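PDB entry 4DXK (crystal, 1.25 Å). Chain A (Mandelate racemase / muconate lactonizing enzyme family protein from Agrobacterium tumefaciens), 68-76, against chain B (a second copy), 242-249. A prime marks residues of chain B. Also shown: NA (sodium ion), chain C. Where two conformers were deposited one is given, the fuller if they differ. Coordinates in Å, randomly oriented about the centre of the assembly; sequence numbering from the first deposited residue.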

ATOM      1  N   LEU A  68     -24.239 -25.982   9.921  1.00  9.38           N
ATOM      2  CA  LEU A  68     -23.591 -26.199  11.217  1.00  9.55           C
ATOM      3  C   LEU A  68     -22.614 -25.088  11.607  1.00  8.71           C
ATOM      4  O   LEU A  68     -22.075 -25.113  12.712  1.00  9.26           O
ATOM      5  CB  LEU A  68     -22.906 -27.571  11.270  1.00  9.59           C
ATOM      6  CG  LEU A  68     -23.856 -28.770  11.199  1.00  9.12           C
ATOM      7  CD1 LEU A  68     -23.055 -30.060  11.248  1.00 12.38           C
ATOM      8  CD2 LEU A  68     -24.884 -28.732  12.331  1.00 10.92           C
ATOM      9  N   VAL A  69     -22.368 -24.128  10.718  1.00  8.74           N
ATOM     10  CA  VAL A  69     -21.521 -22.995  11.085  1.00  8.78           C
ATOM     11  C   VAL A  69     -22.166 -22.237  12.244  1.00  9.21           C
ATOM     12  O   VAL A  69     -23.337 -21.876  12.186  1.00  9.95           O
ATOM     13  CB  VAL A  69     -21.287 -22.045   9.902  1.00  9.49           C
ATOM     14  CG1 VAL A  69     -20.538 -20.807  10.365  1.00 11.41           C
ATOM     15  CG2 VAL A  69     -20.515 -22.748   8.772  1.00 10.88           C
ATOM     16  N   GLY A  70     -21.404 -22.009  13.304  1.00  8.78           N
ATOM     17  CA  GLY A  70     -21.951 -21.384  14.493  1.00  9.74           C
ATOM     18  C   GLY A  70     -21.986 -19.874  14.430  1.00  8.11           C
ATOM     19  O   GLY A  70     -21.183 -19.246  13.746  1.00  9.34           O
ATOM     20  N   TYR A  71     -22.928 -19.283  15.150  1.00  9.11           N
ATOM     21  CA  TYR A  71     -22.922 -17.852  15.393  1.00  8.40           C
ATOM     22  C   TYR A  71     -21.639 -17.457  16.128  1.00  8.00           C
ATOM     23  O   TYR A  71     -21.065 -16.393  15.885  1.00  8.47           O
ATOM     24  CB  TYR A  71     -24.154 -17.476  16.219  1.00 10.49           C
ATOM     25  CG  TYR A  71     -24.255 -16.009  16.504  1.00 10.32           C
ATOM     26  CD1 TYR A  71     -24.552 -15.107  15.488  1.00 15.89           C
ATOM     27  CD2 TYR A  71     -24.061 -15.519  17.786  1.00 10.80           C
ATOM     28  CE1 TYR A  71     -24.652 -13.757  15.747  1.00 17.05           C
ATOM     29  CE2 TYR A  71     -24.160 -14.162  18.055  1.00 13.08           C
ATOM     30  CZ  TYR A  71     -24.448 -13.292  17.025  1.00 13.34           C
ATOM     31  OH  TYR A  71     -24.555 -11.943  17.276  1.00 18.30           O
ATOM     32  N   LEU A  72     -21.204 -18.341  17.020  1.00  8.09           N
ATOM     33  CA  LEU A  72     -19.932 -18.204  17.728  1.00  8.33           C
ATOM     34  C   LEU A  72     -19.025 -19.378  17.399  1.00  7.64           C
ATOM     35  O   LEU A  72     -19.507 -20.438  17.005  1.00  8.69           O
ATOM     36  CB  LEU A  72     -20.161 -18.184  19.240  1.00  8.59           C
ATOM     37  CG  LEU A  72     -21.080 -17.097  19.781  1.00  8.33           C
ATOM     38  CD1 LEU A  72     -21.145 -17.187  21.302  1.00  9.84           C
ATOM     39  CD2 LEU A  72     -20.624 -15.713  19.364  1.00  9.83           C
ATOM     40  N   GLY A  73     -17.717 -19.199  17.550  1.00  7.21           N
ATOM     41  CA  GLY A  73     -16.787 -20.312  17.433  1.00  8.54           C
ATOM     42  C   GLY A  73     -16.395 -20.693  16.019  1.00  7.56           C
ATOM     43  O   GLY A  73     -15.693 -21.687  15.814  1.00  8.99           O
ATOM     44  N   PHE A  74     -16.820 -19.900  15.047  1.00  7.38           N
ATOM     45  CA  PHE A  74     -16.499 -20.106  13.639  1.00  7.66           C
ATOM     46  C   PHE A  74     -15.053 -19.644  13.359  1.00  6.75           C
ATOM     47  O   PHE A  74     -14.419 -19.001  14.196  1.00  7.58           O
ATOM     48  CB  PHE A  74     -17.506 -19.315  12.789  1.00  7.65           C
ATOM     49  CG  PHE A  74     -17.487 -17.856  13.081  1.00  7.90           C
ATOM     50  CD1 PHE A  74     -16.601 -17.010  12.427  1.00  9.10           C
ATOM     51  CD2 PHE A  74     -18.312 -17.321  14.065  1.00  8.35           C
ATOM     52  CE1 PHE A  74     -16.546 -15.661  12.727  1.00 10.03           C
ATOM     53  CE2 PHE A  74     -18.260 -15.973  14.363  1.00  9.09           C
ATOM     54  CZ  PHE A  74     -17.379 -15.140  13.704  1.00  9.51           C
ATOM     55  N   ARG A  75     -14.552 -19.961  12.163  1.00  7.59           N
ATOM     56  CA  ARG A  75     -13.207 -19.569  11.732  1.00  7.47           C
ATOM     57  C   ARG A  75     -12.189 -19.906  12.820  1.00  7.68           C
ATOM     58  O   ARG A  75     -11.368 -19.079  13.218  1.00  8.37           O
ATOM     59  CB  ARG A  75     -13.156 -18.085  11.350  1.00  8.69           C
ATOM     60  CG  ARG A  75     -11.868 -17.659  10.629  1.00  8.85           C
ATOM     61  CD  ARG A  75     -11.356 -16.366  11.221  1.00  8.51           C
ATOM     62  NE  ARG A  75     -10.141 -15.848  10.582  1.00  8.90           N
ATOM     63  CZ  ARG A  75      -8.907 -16.041  11.042  1.00  8.94           C
ATOM     64  NH1 ARG A  75      -8.703 -16.770  12.136  1.00 12.27           N
ATOM     65  NH2 ARG A  75      -7.877 -15.498  10.404  1.00  9.48           N
ATOM     66  N   SER A  76     -12.255 -21.145  13.296  1.00  7.41           N
ATOM     67  CA  SER A  76     -11.403 -21.574  14.386  1.00  8.32           C
ATOM     68  C   SER A  76     -11.250 -23.077  14.344  1.00  7.67           C
ATOM     69  O   SER A  76     -11.880 -23.763  13.533  1.00  8.67           O
ATOM     70  CB  SER A  76     -11.999 -21.160  15.723  1.00 10.11           C
ATOM     71  OG  SER A  76     -12.952 -22.110  16.158  1.00 11.59           O
TER
ATOM     72  N   GLU B 242     -24.217  -2.978  13.287  1.00  8.09           N
ATOM     73  CA  GLU B 242     -23.542  -4.015  14.059  1.00  7.95           C
ATOM     74  C   GLU B 242     -23.533  -5.340  13.315  1.00  8.11           C
ATOM     75  O   GLU B 242     -24.576  -5.816  12.843  1.00  8.97           O
ATOM     76  CB  GLU B 242     -24.243  -4.166  15.407  1.00  9.10           C
ATOM     77  CG  GLU B 242     -23.604  -5.175  16.357  1.00  9.71           C
ATOM     78  CD  GLU B 242     -24.251  -5.150  17.730  1.00 13.74           C
ATOM     79  OE1 GLU B 242     -24.898  -4.142  18.081  1.00 11.01           O
ATOM     80  OE2 GLU B 242     -24.140  -6.154  18.469  1.00 21.01           O
ATOM     81  N   ASP B 243     -22.349  -5.937  13.222  1.00  8.09           N
ATOM     82  CA  ASP B 243     -22.166  -7.237  12.582  1.00  8.67           C
ATOM     83  C   ASP B 243     -22.887  -7.324  11.233  1.00  8.73           C
ATOM     84  O   ASP B 243     -23.692  -8.226  11.004  1.00  8.90           O
ATOM     85  CB  ASP B 243     -22.583  -8.354  13.543  1.00  9.37           C
ATOM     86  CG  ASP B 243     -21.627  -8.495  14.704  1.00 10.99           C
ATOM     87  OD1 ASP B 243     -20.445  -8.181  14.511  1.00 11.61           O
ATOM     88  OD2 ASP B 243     -22.045  -8.912  15.799  1.00 12.65           O
ATOM     89  N   PRO B 244     -22.573  -6.396  10.316  1.00  8.25           N
ATOM     90  CA  PRO B 244     -23.280  -6.389   9.031  1.00  8.33           C
ATOM     91  C   PRO B 244     -22.991  -7.613   8.166  1.00  9.10           C
ATOM     92  O   PRO B 244     -23.822  -7.971   7.323  1.00  9.56           O
ATOM     93  CB  PRO B 244     -22.747  -5.129   8.350  1.00  9.10           C
ATOM     94  CG  PRO B 244     -21.395  -4.895   8.988  1.00  9.82           C
ATOM     95  CD  PRO B 244     -21.599  -5.289  10.415  1.00  9.04           C
ATOM     96  N   ILE B 245     -21.818  -8.213   8.359  1.00  7.79           N
ATOM     97  CA  ILE B 245     -21.394  -9.422   7.664  1.00  8.29           C
ATOM     98  C   ILE B 245     -20.742 -10.339   8.695  1.00  7.36           C
ATOM     99  O   ILE B 245     -20.522  -9.935   9.831  1.00  8.89           O
ATOM    100  CB  ILE B 245     -20.402  -9.130   6.501  1.00  8.56           C
ATOM    101  CG1 ILE B 245     -19.102  -8.510   7.038  1.00  8.55           C
ATOM    102  CG2 ILE B 245     -21.046  -8.252   5.415  1.00 10.37           C
ATOM    103  CD1 ILE B 245     -17.995  -8.440   5.988  1.00 11.18           C
ATOM    104  N   LYS B 246     -20.447 -11.568   8.303  1.00  7.81           N
ATOM    105  CA  LYS B 246     -19.745 -12.512   9.166  1.00  8.20           C
ATOM    106  C   LYS B 246     -18.352 -11.979   9.448  1.00  7.19           C
ATOM    107  O   LYS B 246     -17.681 -11.469   8.553  1.00  8.37           O
ATOM    108  CB  LYS B 246     -19.638 -13.872   8.473  1.00  9.51           C
ATOM    109  CG  LYS B 246     -19.276 -15.016   9.403  1.00 12.48           C
ATOM    110  CD  LYS B 246     -20.460 -15.470  10.220  1.00 12.58           C
ATOM    111  CE  LYS B 246     -20.161 -16.784  10.936  1.00 12.06           C
ATOM    112  NZ  LYS B 246     -21.289 -17.117  11.818  1.00 13.19           N
ATOM    113  N   MET B 247     -17.903 -12.107  10.691  1.00  7.50           N
ATOM    114  CA  MET B 247     -16.622 -11.536  11.103  1.00  7.27           C
ATOM    115  C   MET B 247     -15.463 -12.531  10.984  1.00  8.05           C
ATOM    116  O   MET B 247     -14.644 -12.658  11.901  1.00 11.36           O
ATOM    117  CB  MET B 247     -16.754 -10.982  12.527  1.00  7.88           C
ATOM    118  CG  MET B 247     -17.745  -9.824  12.607  1.00  8.45           C
ATOM    119  SD  MET B 247     -17.023  -8.339  11.902  1.00  8.59           S
ATOM    120  CE  MET B 247     -18.466  -7.332  11.664  1.00  9.67           C
ATOM    121  N   ASP B 248     -15.391 -13.230   9.855  1.00  7.63           N
ATOM    122  CA  ASP B 248     -14.383 -14.279   9.649  1.00  9.12           C
ATOM    123  C   ASP B 248     -13.181 -13.928   8.774  1.00 11.56           C
ATOM    124  O   ASP B 248     -12.101 -14.493   8.942  1.00 20.58           O
ATOM    125  CB  ASP B 248     -15.009 -15.589   9.179  1.00  9.18           C
ATOM    126  CG  ASP B 248     -15.944 -15.435   8.002  1.00 11.31           C
ATOM    127  OD1 ASP B 248     -16.092 -14.336   7.416  1.00 11.17           O
ATOM    128  OD2 ASP B 248     -16.530 -16.490   7.654  1.00 13.75           O
ATOM    129  N   SER B 249     -13.363 -13.067   7.782  0.66  7.87           N
ATOM    130  CA  SER B 249     -12.241 -12.448   7.066  0.66  7.32           C
ATOM    131  C   SER B 249     -12.475 -10.942   7.131  0.66  7.97           C
ATOM    132  O   SER B 249     -13.238 -10.381   6.340  0.66  9.86           O
ATOM    133  CB  SER B 249     -12.170 -12.923   5.612  0.66  8.41           C
ATOM    134  OG  SER B 249     -11.732 -14.266   5.483  0.66  7.86           O
TER
HETATM  135 NA    NA C 502     -25.326  -8.120  18.797  1.00 12.83          NA
HETATM  136  O   HOH W   1     -21.545 -14.936  13.587  1.00 11.20           O
HETATM  137  O   HOH W   2     -23.457 -11.026  14.952  1.00 22.71           O
HETATM  138  O   HOH W   3     -24.504  -9.027  16.819  1.00 23.75           O
HETATM  139  O   HOH W   4     -26.443 -10.168  19.130  1.00 23.27           O

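The ammonium group of Lys246′ is the hub of this contact. It bonds a carbonyl and a water, and the methylene beside it lies over the face of an aromatic ring. Its NZ donates a hydrogen bond to Gly70 O at 2.9 Å. A second goes to water 1, with Lys246′ NZ 2.8 Å from the water oxygen. That water in turn donates to Tyr71 O at 2.8 Å, so the lysine bonds one backbone carbonyl directly and the next through water.

The same side chain lies over one face of Phe74. Lys246′ CE sits 3.7 Å from the centroid of the Phe74 ring, close to the ring normal, in a CH-pi contact. The charge itself is off-centre: Lys246′ NZ is 4.2 Å from the centroid of the Phe74 ring, a cation-pi contact. Methylenes next to an ammonium group are polarised, which suits them to a pi face.

Both stretches here are loop where they touch, and no backbone-to-backbone hydrogen bond joins them. The chains come closer toward Arg75, whose CA is 5.8 Å from Asp248′ CA. Tyr71 CA and Lys246′ CA are 8.8 Å apart, and the long lysine chain spans that gap.

Phe74 also meets the backbone beyond the lysine. Its CE1 is 3.6 Å from Met247′ O, which lies at the ring edge, where the C-H groups carry slight positive charge. Phe74 CZ and Met247′ CB make a looser apolar contact at 4.4 Å.

Arg75 NE donates a weak hydrogen bond to Asp248′ O at 2.9 Å. A positively charged guanidinium N-H meets a carbonyl oxygen at the group's edge, near its plane. The distance is short, but the 127° angle at the hydrogen weakens the bond.

Tyr71 and Asp243′ meet through water. Tyr71 OH and Asp243′ OD2 are 4.2 Å apart, and waters 2 and 3 each donate to both atoms. Water 3 also binds the sodium ion, as does Glu242′ OE2, with NA at 2.3 Å from each oxygen.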